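Local coordinates for protein hypothetical methylmalonyl-CoA decarboxylase alpha subunit (Sulfolobus tokodaii, PDB 1X0U) that is probably a carboxyl transferase subunit of the ClpP/crotonase superfamily that assembles with five further copies of itself, at residues K297-G302 with A320-N325; T246-S251 with N301-E306; E259-I264 with F359-I364; T275-I280 with R292-K297. All coordinates share one frame; numbering follows the deposited sequence.

Contact 1: residues K297-G302 with A320-N325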
# COMPACT_ATOMS: atom_id res chain seq x y z
N LYS A 297 -12.45 -24.58 -35.02
CA LYS A 297 -13.91 -24.49 -34.98
C LYS A 297 -14.40 -23.58 -33.87
O LYS A 297 -15.45 -22.97 -33.99
CB LYS A 297 -14.53 -25.88 -34.78
CG LYS A 297 -15.21 -26.49 -36.01
CD LYS A 297 -14.34 -27.55 -36.68
CE LYS A 297 -15.17 -28.56 -37.47
NZ LYS A 297 -16.09 -27.92 -38.47
N ILE A 298 -13.65 -23.49 -32.77
CA ILE A 298 -14.09 -22.66 -31.66
C ILE A 298 -13.74 -21.18 -31.76
O ILE A 298 -14.55 -20.33 -31.43
CB ILE A 298 -13.53 -23.16 -30.31
CG1 ILE A 298 -14.04 -24.57 -30.02
CG2 ILE A 298 -13.96 -22.21 -29.19
CD1 ILE A 298 -13.31 -25.27 -28.90
N VAL A 299 -12.53 -20.89 -32.23
CA VAL A 299 -12.06 -19.51 -32.29
C VAL A 299 -12.45 -18.68 -33.51
O VAL A 299 -12.84 -19.21 -34.54
CB VAL A 299 -10.54 -19.48 -32.15
CG1 VAL A 299 -10.14 -20.23 -30.89
CG2 VAL A 299 -9.88 -20.12 -33.38
N ASP A 300 -12.32 -17.36 -33.35
CA ASP A 300 -12.64 -16.40 -34.40
C ASP A 300 -11.94 -16.74 -35.72
O ASP A 300 -10.71 -16.89 -35.78
CB ASP A 300 -12.23 -14.99 -33.95
CG ASP A 300 -13.03 -14.48 -32.75
OD1 ASP A 300 -13.79 -15.25 -32.13
OD2 ASP A 300 -12.88 -13.28 -32.43
N ASN A 301 -12.73 -16.88 -36.78
CA ASN A 301 -12.22 -17.17 -38.12
C ASN A 301 -11.18 -18.30 -38.16
O ASN A 301 -10.36 -18.37 -39.09
CB ASN A 301 -11.62 -15.90 -38.73
CG ASN A 301 -12.61 -14.75 -38.74
OD1 ASN A 301 -12.26 -13.61 -38.42
ND2 ASN A 301 -13.85 -15.03 -39.11
N GLY A 302 -11.23 -19.19 -37.17
CA GLY A 302 -10.31 -20.31 -37.12
C GLY A 302 -8.82 -19.98 -37.01
O GLY A 302 -7.99 -20.86 -37.17
N ALA A 320 -5.30 -16.97 -29.78
CA ALA A 320 -6.43 -16.87 -30.68
C ALA A 320 -7.37 -15.85 -30.09
O ALA A 320 -7.13 -15.33 -29.00
CB ALA A 320 -7.15 -18.21 -30.79
N ARG A 321 -8.43 -15.54 -30.81
CA ARG A 321 -9.40 -14.61 -30.29
C ARG A 321 -10.74 -15.32 -30.25
O ARG A 321 -11.03 -16.15 -31.11
CB ARG A 321 -9.50 -13.37 -31.17
CG ARG A 321 -8.38 -12.38 -30.93
CD ARG A 321 -8.32 -11.32 -32.00
NE ARG A 321 -7.09 -10.54 -31.88
CZ ARG A 321 -6.85 -9.70 -30.88
NH1 ARG A 321 -7.75 -9.54 -29.92
NH2 ARG A 321 -5.69 -9.05 -30.82
N ILE A 322 -11.52 -15.00 -29.23
CA ILE A 322 -12.86 -15.55 -29.09
C ILE A 322 -13.79 -14.37 -28.92
O ILE A 322 -13.83 -13.74 -27.86
CB ILE A 322 -12.97 -16.50 -27.89
CG1 ILE A 322 -12.23 -17.80 -28.21
CG2 ILE A 322 -14.44 -16.76 -27.58
CD1 ILE A 322 -12.33 -18.86 -27.14
N ALA A 323 -14.53 -14.07 -29.99
CA ALA A 323 -15.44 -12.93 -29.99
C ALA A 323 -14.61 -11.66 -29.82
O ALA A 323 -14.97 -10.77 -29.06
CB ALA A 323 -16.46 -13.05 -28.86
N GLY A 324 -13.48 -11.60 -30.52
CA GLY A 324 -12.63 -10.42 -30.45
C GLY A 324 -11.60 -10.35 -29.34
O GLY A 324 -10.64 -9.58 -29.45
N ASN A 325 -11.77 -11.13 -28.27
CA ASN A 325 -10.83 -11.11 -27.15
C ASN A 325 -9.79 -12.22 -27.19
O ASN A 325 -10.09 -13.36 -27.54
CB ASN A 325 -11.57 -11.17 -25.81
CG ASN A 325 -12.26 -9.86 -25.47
OD1 ASN A 325 -13.29 -9.86 -24.82
ND2 ASN A 325 -11.67 -8.75 -25.89
O HOH W 1 -8.75 -16.58 -33.69

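Contact 2: residues T246-S251 with N301-E306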
# COMPACT_ATOMS: atom_id res chain seq x y z
N THR A 246 6.48 -11.40 -35.70
CA THR A 246 6.57 -10.59 -34.48
C THR A 246 5.41 -9.60 -34.42
O THR A 246 4.83 -9.38 -33.35
CB THR A 246 7.90 -9.80 -34.36
OG1 THR A 246 7.89 -8.73 -35.30
CG2 THR A 246 9.09 -10.69 -34.60
N LYS A 247 5.06 -9.01 -35.56
CA LYS A 247 3.94 -8.07 -35.59
C LYS A 247 2.65 -8.78 -35.20
O LYS A 247 1.81 -8.22 -34.50
CB LYS A 247 3.73 -7.49 -36.99
CG LYS A 247 4.75 -6.49 -37.47
CD LYS A 247 4.33 -6.02 -38.85
CE LYS A 247 5.26 -4.96 -39.40
NZ LYS A 247 4.71 -4.41 -40.68
N ARG A 248 2.51 -10.02 -35.65
CA ARG A 248 1.31 -10.79 -35.35
C ARG A 248 1.30 -11.18 -33.87
O ARG A 248 0.25 -11.14 -33.21
CB ARG A 248 1.25 -12.04 -36.23
CG ARG A 248 -0.10 -12.74 -36.15
CD ARG A 248 -0.11 -14.07 -36.88
NE ARG A 248 -1.35 -14.80 -36.59
CZ ARG A 248 -1.53 -16.09 -36.84
NH1 ARG A 248 -0.56 -16.81 -37.37
NH2 ARG A 248 -2.69 -16.66 -36.54
N LEU A 249 2.47 -11.56 -33.35
CA LEU A 249 2.58 -11.93 -31.95
C LEU A 249 2.21 -10.73 -31.09
O LEU A 249 1.39 -10.84 -30.19
CB LEU A 249 4.01 -12.38 -31.64
CG LEU A 249 4.27 -12.82 -30.20
CD1 LEU A 249 3.28 -13.93 -29.83
CD2 LEU A 249 5.72 -13.30 -30.06
N LEU A 250 2.81 -9.58 -31.38
CA LEU A 250 2.53 -8.37 -30.61
C LEU A 250 1.04 -8.03 -30.62
O LEU A 250 0.51 -7.54 -29.61
CB LEU A 250 3.32 -7.18 -31.17
CG LEU A 250 4.81 -7.11 -30.86
CD1 LEU A 250 5.44 -6.04 -31.75
CD2 LEU A 250 5.04 -6.80 -29.38
N SER A 251 0.37 -8.27 -31.74
CA SER A 251 -1.05 -7.96 -31.85
C SER A 251 -1.87 -8.71 -30.80
O SER A 251 -2.96 -8.27 -30.46
CB SER A 251 -1.59 -8.30 -33.25
OG SER A 251 -1.64 -9.71 -33.48
N ASN A 301 -12.73 -16.88 -36.78
CA ASN A 301 -12.22 -17.17 -38.12
C ASN A 301 -11.18 -18.30 -38.16
O ASN A 301 -10.36 -18.37 -39.09
CB ASN A 301 -11.62 -15.90 -38.73
CG ASN A 301 -12.61 -14.75 -38.74
OD1 ASN A 301 -12.26 -13.61 -38.42
ND2 ASN A 301 -13.85 -15.03 -39.11
N GLY A 302 -11.23 -19.19 -37.17
CA GLY A 302 -10.31 -20.31 -37.12
C GLY A 302 -8.82 -19.98 -37.01
O GLY A 302 -7.99 -20.86 -37.17
N GLU A 303 -8.47 -18.73 -36.72
CA GLU A 303 -7.06 -18.35 -36.60
C GLU A 303 -6.41 -18.75 -35.28
O GLU A 303 -6.98 -18.57 -34.20
CB GLU A 303 -6.88 -16.85 -36.85
CG GLU A 303 -6.50 -16.51 -38.30
CD GLU A 303 -5.51 -17.51 -38.91
OE1 GLU A 303 -5.95 -18.58 -39.38
OE2 GLU A 303 -4.29 -17.23 -38.92
N PHE A 304 -5.20 -19.29 -35.37
CA PHE A 304 -4.48 -19.75 -34.20
C PHE A 304 -2.97 -19.57 -34.40
O PHE A 304 -2.39 -20.15 -35.32
CB PHE A 304 -4.82 -21.23 -33.96
CG PHE A 304 -4.13 -21.85 -32.77
CD1 PHE A 304 -4.28 -21.31 -31.49
CD2 PHE A 304 -3.38 -23.01 -32.92
CE1 PHE A 304 -3.71 -21.93 -30.39
CE2 PHE A 304 -2.81 -23.64 -31.83
CZ PHE A 304 -2.97 -23.10 -30.55
N LEU A 305 -2.35 -18.76 -33.54
CA LEU A 305 -0.91 -18.52 -33.62
C LEU A 305 -0.33 -19.53 -32.64
O LEU A 305 -0.37 -19.34 -31.41
CB LEU A 305 -0.56 -17.08 -33.19
CG LEU A 305 0.87 -16.60 -33.48
CD1 LEU A 305 1.09 -15.20 -32.95
CD2 LEU A 305 1.85 -17.54 -32.83
N GLU A 306 0.21 -20.61 -33.19
CA GLU A 306 0.74 -21.68 -32.35
C GLU A 306 2.17 -21.51 -31.87
O GLU A 306 3.10 -21.35 -32.66
CB GLU A 306 0.59 -23.02 -33.06
CG GLU A 306 0.84 -24.20 -32.13
CD GLU A 306 0.36 -25.50 -32.72
OE1 GLU A 306 -0.49 -25.47 -33.62
OE2 GLU A 306 0.80 -26.57 -32.26
O HOH W 2 -1.00 -19.63 -37.62

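Contact 3: residues E259-I264 with F359-I364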
# COMPACT_ATOMS: atom_id res chain seq x y z
N GLU A 259 -2.06 -3.72 -18.72
CA GLU A 259 -3.06 -3.57 -19.76
C GLU A 259 -3.63 -4.91 -20.21
O GLU A 259 -2.96 -5.93 -20.19
CB GLU A 259 -2.46 -2.82 -20.96
CG GLU A 259 -2.21 -1.34 -20.71
CD GLU A 259 -1.76 -0.58 -21.95
OE1 GLU A 259 -0.65 -0.85 -22.45
OE2 GLU A 259 -2.52 0.28 -22.44
N GLU A 260 -4.90 -4.91 -20.60
CA GLU A 260 -5.53 -6.14 -21.04
C GLU A 260 -5.22 -6.34 -22.51
O GLU A 260 -5.07 -5.37 -23.26
CB GLU A 260 -7.04 -6.06 -20.82
CG GLU A 260 -7.74 -4.96 -21.59
CD GLU A 260 -9.01 -4.49 -20.89
OE1 GLU A 260 -9.78 -3.71 -21.50
OE2 GLU A 260 -9.23 -4.88 -19.72
N PRO A 261 -5.07 -7.60 -22.95
CA PRO A 261 -4.78 -7.84 -24.36
C PRO A 261 -5.78 -7.05 -25.21
O PRO A 261 -6.97 -7.00 -24.89
CB PRO A 261 -4.91 -9.35 -24.50
CG PRO A 261 -5.72 -9.77 -23.28
CD PRO A 261 -5.21 -8.87 -22.22
N PRO A 262 -5.31 -6.43 -26.29
CA PRO A 262 -6.18 -5.64 -27.16
C PRO A 262 -7.31 -6.39 -27.87
O PRO A 262 -7.12 -7.49 -28.39
CB PRO A 262 -5.20 -4.99 -28.14
CG PRO A 262 -4.14 -6.05 -28.27
CD PRO A 262 -3.95 -6.52 -26.84
N TYR A 263 -8.48 -5.76 -27.87
CA TYR A 263 -9.66 -6.30 -28.53
C TYR A 263 -9.42 -5.97 -30.00
O TYR A 263 -8.78 -4.96 -30.29
CB TYR A 263 -10.91 -5.59 -28.01
CG TYR A 263 -12.15 -5.91 -28.80
CD1 TYR A 263 -12.50 -5.17 -29.93
CD2 TYR A 263 -12.96 -7.01 -28.46
CE1 TYR A 263 -13.61 -5.50 -30.70
CE2 TYR A 263 -14.07 -7.35 -29.23
CZ TYR A 263 -14.39 -6.59 -30.35
OH TYR A 263 -15.47 -6.93 -31.13
N ILE A 264 -9.90 -6.80 -30.92
CA ILE A 264 -9.61 -6.52 -32.32
C ILE A 264 -10.68 -6.86 -33.36
O ILE A 264 -11.86 -7.08 -33.04
CB ILE A 264 -8.30 -7.23 -32.72
CG1 ILE A 264 -7.48 -6.35 -33.66
CG2 ILE A 264 -8.61 -8.57 -33.38
CD1 ILE A 264 -6.15 -6.96 -34.04
N PHE A 359 0.63 -11.60 -18.30
CA PHE A 359 0.11 -10.56 -19.17
C PHE A 359 -1.40 -10.50 -19.37
O PHE A 359 -1.89 -10.01 -20.39
CB PHE A 359 0.87 -10.60 -20.49
CG PHE A 359 2.33 -10.25 -20.34
CD1 PHE A 359 3.31 -11.23 -20.31
CD2 PHE A 359 2.72 -8.91 -20.17
CE1 PHE A 359 4.65 -10.90 -20.13
CE2 PHE A 359 4.06 -8.57 -19.98
CZ PHE A 359 5.03 -9.56 -19.96
N ASN A 360 -2.13 -11.00 -18.38
CA ASN A 360 -3.60 -10.96 -18.37
C ASN A 360 -4.35 -11.60 -19.52
O ASN A 360 -5.41 -11.12 -19.95
CB ASN A 360 -4.03 -9.51 -18.20
CG ASN A 360 -3.16 -8.79 -17.20
OD1 ASN A 360 -2.94 -9.29 -16.11
ND2 ASN A 360 -2.65 -7.62 -17.58
N ILE A 361 -3.81 -12.71 -20.01
CA ILE A 361 -4.45 -13.43 -21.09
C ILE A 361 -5.25 -14.61 -20.52
O ILE A 361 -4.70 -15.51 -19.90
CB ILE A 361 -3.40 -13.92 -22.12
CG1 ILE A 361 -2.78 -12.70 -22.82
CG2 ILE A 361 -4.02 -14.87 -23.10
CD1 ILE A 361 -1.67 -13.03 -23.78
N PRO A 362 -6.58 -14.61 -20.72
CA PRO A 362 -7.42 -15.71 -20.21
C PRO A 362 -6.94 -17.05 -20.81
O PRO A 362 -6.45 -17.10 -21.95
CB PRO A 362 -8.82 -15.34 -20.71
CG PRO A 362 -8.77 -13.86 -20.82
CD PRO A 362 -7.41 -13.59 -21.39
N LEU A 363 -7.08 -18.14 -20.05
CA LEU A 363 -6.65 -19.45 -20.53
C LEU A 363 -7.76 -20.48 -20.71
O LEU A 363 -8.59 -20.69 -19.82
CB LEU A 363 -5.60 -20.04 -19.60
CG LEU A 363 -4.23 -19.37 -19.58
CD1 LEU A 363 -3.50 -19.75 -18.28
CD2 LEU A 363 -3.43 -19.81 -20.82
N ILE A 364 -7.76 -21.14 -21.86
CA ILE A 364 -8.74 -22.18 -22.13
C ILE A 364 -8.07 -23.54 -22.25
O ILE A 364 -7.14 -23.71 -23.04
CB ILE A 364 -9.51 -21.92 -23.44
CG1 ILE A 364 -10.30 -20.62 -23.34
CG2 ILE A 364 -10.45 -23.09 -23.73
CD1 ILE A 364 -11.31 -20.63 -22.21

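Contact 4: residues T275-I280 with R292-K297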
# COMPACT_ATOMS: atom_id res chain seq x y z
N THR A 275 -23.14 -28.06 -35.96
CA THR A 275 -22.58 -29.29 -36.47
C THR A 275 -21.06 -29.25 -36.68
O THR A 275 -20.40 -28.21 -36.58
CB THR A 275 -23.23 -29.70 -37.82
OG1 THR A 275 -24.09 -28.65 -38.28
CG2 THR A 275 -24.03 -31.00 -37.65
N GLY A 276 -20.54 -30.43 -36.97
CA GLY A 276 -19.13 -30.57 -37.20
C GLY A 276 -18.40 -30.99 -35.95
O GLY A 276 -18.10 -32.16 -35.77
N VAL A 277 -18.14 -30.03 -35.08
CA VAL A 277 -17.38 -30.29 -33.87
C VAL A 277 -17.62 -31.64 -33.22
O VAL A 277 -16.66 -32.34 -32.92
CB VAL A 277 -17.55 -29.16 -32.83
CG1 VAL A 277 -18.82 -29.36 -32.00
CG2 VAL A 277 -16.33 -29.11 -31.94
N GLU A 278 -18.88 -32.03 -33.01
CA GLU A 278 -19.15 -33.31 -32.34
C GLU A 278 -18.84 -34.52 -33.21
O GLU A 278 -18.82 -35.65 -32.72
CB GLU A 278 -20.62 -33.38 -31.89
CG GLU A 278 -21.61 -33.70 -33.00
CD GLU A 278 -21.76 -32.56 -33.97
OE1 GLU A 278 -22.04 -32.82 -35.16
OE2 GLU A 278 -21.60 -31.39 -33.55
N GLN A 279 -18.59 -34.29 -34.49
CA GLN A 279 -18.28 -35.38 -35.41
C GLN A 279 -16.81 -35.80 -35.37
O GLN A 279 -16.47 -36.89 -35.80
CB GLN A 279 -18.66 -34.98 -36.84
CG GLN A 279 -20.12 -34.64 -37.00
CD GLN A 279 -21.03 -35.74 -36.48
OE1 GLN A 279 -22.19 -35.51 -36.17
NE2 GLN A 279 -20.49 -36.95 -36.38
N ILE A 280 -15.95 -34.93 -34.86
CA ILE A 280 -14.52 -35.20 -34.80
C ILE A 280 -14.09 -36.27 -33.80
O ILE A 280 -13.28 -37.14 -34.13
CB ILE A 280 -13.75 -33.91 -34.46
CG1 ILE A 280 -14.10 -32.82 -35.49
CG2 ILE A 280 -12.25 -34.17 -34.47
CD1 ILE A 280 -13.58 -31.44 -35.14
N ARG A 292 -6.56 -29.90 -33.31
CA ARG A 292 -6.44 -28.57 -33.88
C ARG A 292 -7.71 -28.19 -34.62
O ARG A 292 -8.03 -27.02 -34.76
CB ARG A 292 -5.26 -28.49 -34.85
CG ARG A 292 -3.90 -28.65 -34.22
CD ARG A 292 -2.79 -28.19 -35.18
NE ARG A 292 -1.49 -28.23 -34.54
CZ ARG A 292 -0.83 -29.35 -34.28
NH1 ARG A 292 -1.36 -30.52 -34.62
NH2 ARG A 292 0.34 -29.31 -33.66
N GLU A 293 -8.43 -29.19 -35.11
CA GLU A 293 -9.65 -28.92 -35.85
C GLU A 293 -10.71 -28.41 -34.90
O GLU A 293 -11.55 -27.58 -35.28
CB GLU A 293 -10.15 -30.18 -36.57
CG GLU A 293 -11.39 -29.93 -37.40
CD GLU A 293 -11.19 -28.80 -38.39
OE1 GLU A 293 -12.17 -28.06 -38.64
OE2 GLU A 293 -10.07 -28.66 -38.93
N ILE A 294 -10.67 -28.87 -33.66
CA ILE A 294 -11.62 -28.42 -32.67
C ILE A 294 -11.31 -26.97 -32.31
O ILE A 294 -12.23 -26.16 -32.16
CB ILE A 294 -11.57 -29.30 -31.40
CG1 ILE A 294 -11.97 -30.74 -31.76
CG2 ILE A 294 -12.50 -28.74 -30.35
CD1 ILE A 294 -11.98 -31.70 -30.58
N ILE A 295 -10.03 -26.62 -32.18
CA ILE A 295 -9.70 -25.24 -31.85
C ILE A 295 -10.14 -24.31 -32.98
O ILE A 295 -10.80 -23.30 -32.72
CB ILE A 295 -8.17 -25.00 -31.54
CG1 ILE A 295 -7.34 -25.19 -32.80
CG2 ILE A 295 -7.67 -25.97 -30.47
CD1 ILE A 295 -5.83 -25.07 -32.56
N TYR A 296 -9.81 -24.64 -34.24
CA TYR A 296 -10.19 -23.76 -35.35
C TYR A 296 -11.70 -23.53 -35.35
O TYR A 296 -12.17 -22.44 -35.66
CB TYR A 296 -9.79 -24.34 -36.72
CG TYR A 296 -8.34 -24.74 -36.86
CD1 TYR A 296 -7.33 -24.00 -36.24
CD2 TYR A 296 -7.97 -25.85 -37.61
CE1 TYR A 296 -5.99 -24.37 -36.36
CE2 TYR A 296 -6.63 -26.23 -37.74
CZ TYR A 296 -5.65 -25.48 -37.11
OH TYR A 296 -4.33 -25.85 -37.22
N LYS A 297 -12.45 -24.58 -35.02
CA LYS A 297 -13.91 -24.49 -34.98
C LYS A 297 -14.40 -23.58 -33.87
O LYS A 297 -15.45 -22.97 -33.99
CB LYS A 297 -14.53 -25.88 -34.78
CG LYS A 297 -15.21 -26.49 -36.01
CD LYS A 297 -14.34 -27.55 -36.68
CE LYS A 297 -15.17 -28.56 -37.47
NZ LYS A 297 -16.09 -27.92 -38.47

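Contact 1: residues K297-G302 with A320-N325
Asp300 lays its carboxylate against the tight turn that follows strand 315-322, its two oxygens facing the successive backbone N-H groups of Ala323 and Gly324. OD1 of Asp300 accepts from Ala323 N at 2.6 Å, and OD2 of Asp300 accepts from Gly324 N at 2.6 Å. Both oxygens use their syn lone pairs, so the carboxylate meets the turn in a fork-like fashion, and two bonds on the same group fix its rotation. CG of Asp300 lies anti to the carbonyl carbon (chi1 -65°), on the side of Asp300 N, which donates to Arg321 O at 2.9 Å in an almost straight bond with an N-H...O angle of 165°. A water accepts from Arg321 N and lies within hydrogen-bonding distance of Asp300 O, bridging the two backbones. OD1 of Asp300 also makes a salt bridge to Arg495, which would help to hold the buried acid in its charged form.

The apolar part lies beside this polar one. CG1 of Val299 rests on Ala320 CB at 3.6 Å and reaches Ile322 CG1 at 4.2 Å, the valine and isoleucine side chains crossing at about a right angle. CG2 of Ile298 makes a looser contact with Ile322 CD1 at 4.3 Å. Arg321 turns its guanidinium from Asp300 toward Gly324 O and Pro262 O. Ile322 to Asn325 form a type I' turn, the geometry typical of a beta hairpin with a two-residue loop (Ala323 and Gly324), here joining strands 315-322 and 325-332 beside the end of helix 291-298.

Contact 2: residues T246-S251 with N301-E306
Leu305 lies on the edge strand 305-307 of a seven-stranded mixed sheet in this carboxyl transferase fold, and helix 239-252 packs its side chains Arg248 and Leu249 against it. The closer-packed part is apolar. CG of Leu305 lies anti to the backbone N (chi1 -168°), and beyond it CD1 of Leu305 comes to 3.7 Å from Leu249 CA, against the helix backbone itself. CD1 of Leu249 meets CD1 of Leu305 at 4.0 Å, the two leucine side chains crossing at about a right angle. Phe234 touches both leucines and Phe319 touches Leu249, which places this side in the buried interior between helix and strands.

The more exposed side belongs to Arg248 and Glu303. The arginine chain is extended from CG to NE and passes Leu305 in the opposite direction, so that CB of Leu305 sits 3.9 Å above the guanidinium plane, over its centre. An aliphatic group thus covers one face of the cation. The charged end goes on to Glu303, whose chain is bent at chi2 (-40°). NH2 of Arg248 and OE2 of Glu303 form a salt bridge at 2.9 Å. The guanidinium and carboxylate planes are 18° apart, but the carboxylate oxygen approaches the guanidinium obliquely, and the two side chains cross at about a right angle. Glu303 is exposed, so solvent probably weakens the attraction. A water at the guanidinium edge and in its plane completes the polar side, accepting from Arg248 NH1 at 2.9 Å and donating to Phe304 O at 2.7 Å.

Contact 3: residues E259-I264 with F359-I364
Asn360 reaches across to the backbone of Glu259 with its side-chain amide, making the hydrogen bond that joins these two segments. ND2 of Asn360 donates to Glu259 O at 3.1 Å, with an N-H...O angle of 162°. The acceptor lies in the plane of the amide, whereas from the carbonyl side the donor stands well above the plane, 58° out of it. A weak second bond from ND2 to Asn257 O ties the same amide to the chain just before Glu259.

The van der Waals part centres on the ring of Pro261. Its CD presses on Asn360 O at 3.2 Å, and its CG lies 4.2 Å from Ile361 CG1, the proline and isoleucine side chains crossing obliquely. Val326 of strand 325-332 touches both Pro261 and Ile361. Lys516 of the second subunit packs on Asn360, placing this spot near a subunit interface.

Backbone geometry explains the position of Asn360. With positive phi (57°) it is the C-prime residue of a Schellman motif, in which Ile361 N bonds to Cys356 O and Asn360 N to Asp357 O, the characteristic end of a helix, here 343-358, as the chain turns toward strand 363-369.

Contact 4: residues T275-I280 with R292-K297
Ile280 points CD1 into the flank of helix 291-298, so that a short, weakly bonded helical turn at about 277-280 packs on a regular helix through apolar contacts. CD1 of Ile280 touches Glu293 CG at 3.5 Å and Ile294 CG1 at 3.8 Å. It also lies 4.0 Å from Lys297 CE, so one methyl meets three residues spaced along a single helix face. The isoleucine crosses Glu293 at about a right angle. A second apolar pair, Val277 CG2 and Ile294 CG2 at 4.2 Å, extends the contact toward the start of the turn.

Side-chain torsions place the longer partners. CG of Glu293 lies anti to the backbone N (chi1 -178°), facing the methyl of Ile280. Lys297, bent at chi2 and chi4, brings CE against that methyl and to 4.1 Å from Val277 N. Its NZ makes a long, weak ion pair with Glu293 OE1, within the helix.

Further out, Trp430 and Pro491 touch Val277, and Val8 of the third subunit packs on Glu278, so the short turn also faces a subunit interface. Gly276 has backbone angles of 95° and -80°, which call for glycine, and its CA is 4.2 Å from Lys297 NZ.

In the fold
All four contacts belong to the carboxyl transferase domain. Contacts 1, 2 and 3 reach the same seven-stranded mixed sheet and have centres 11 to 13 Å apart. Contacts 1 and 4 share helix 291-298, while contacts 1 and 2 share Asn301 and Gly302 and use the neighbouring strands 315-322 and 305-307. Along the chain, contact 1 begins on Lys297, where contact 4 ends, the segments of contacts 2 and 3 alternate, and 359-364 comes last. Arg321 of contact 1 reaches Pro262 of contact 3, and Arg292 of contact 4 pairs with Glu306 of contact 2. Contacts 3 and 4 are farthest apart, about 24 Å between centres. Contacts 1 to 3 join the sheet to the helices and loop around it, while contact 4 packs a short helical turn on helix 291-298.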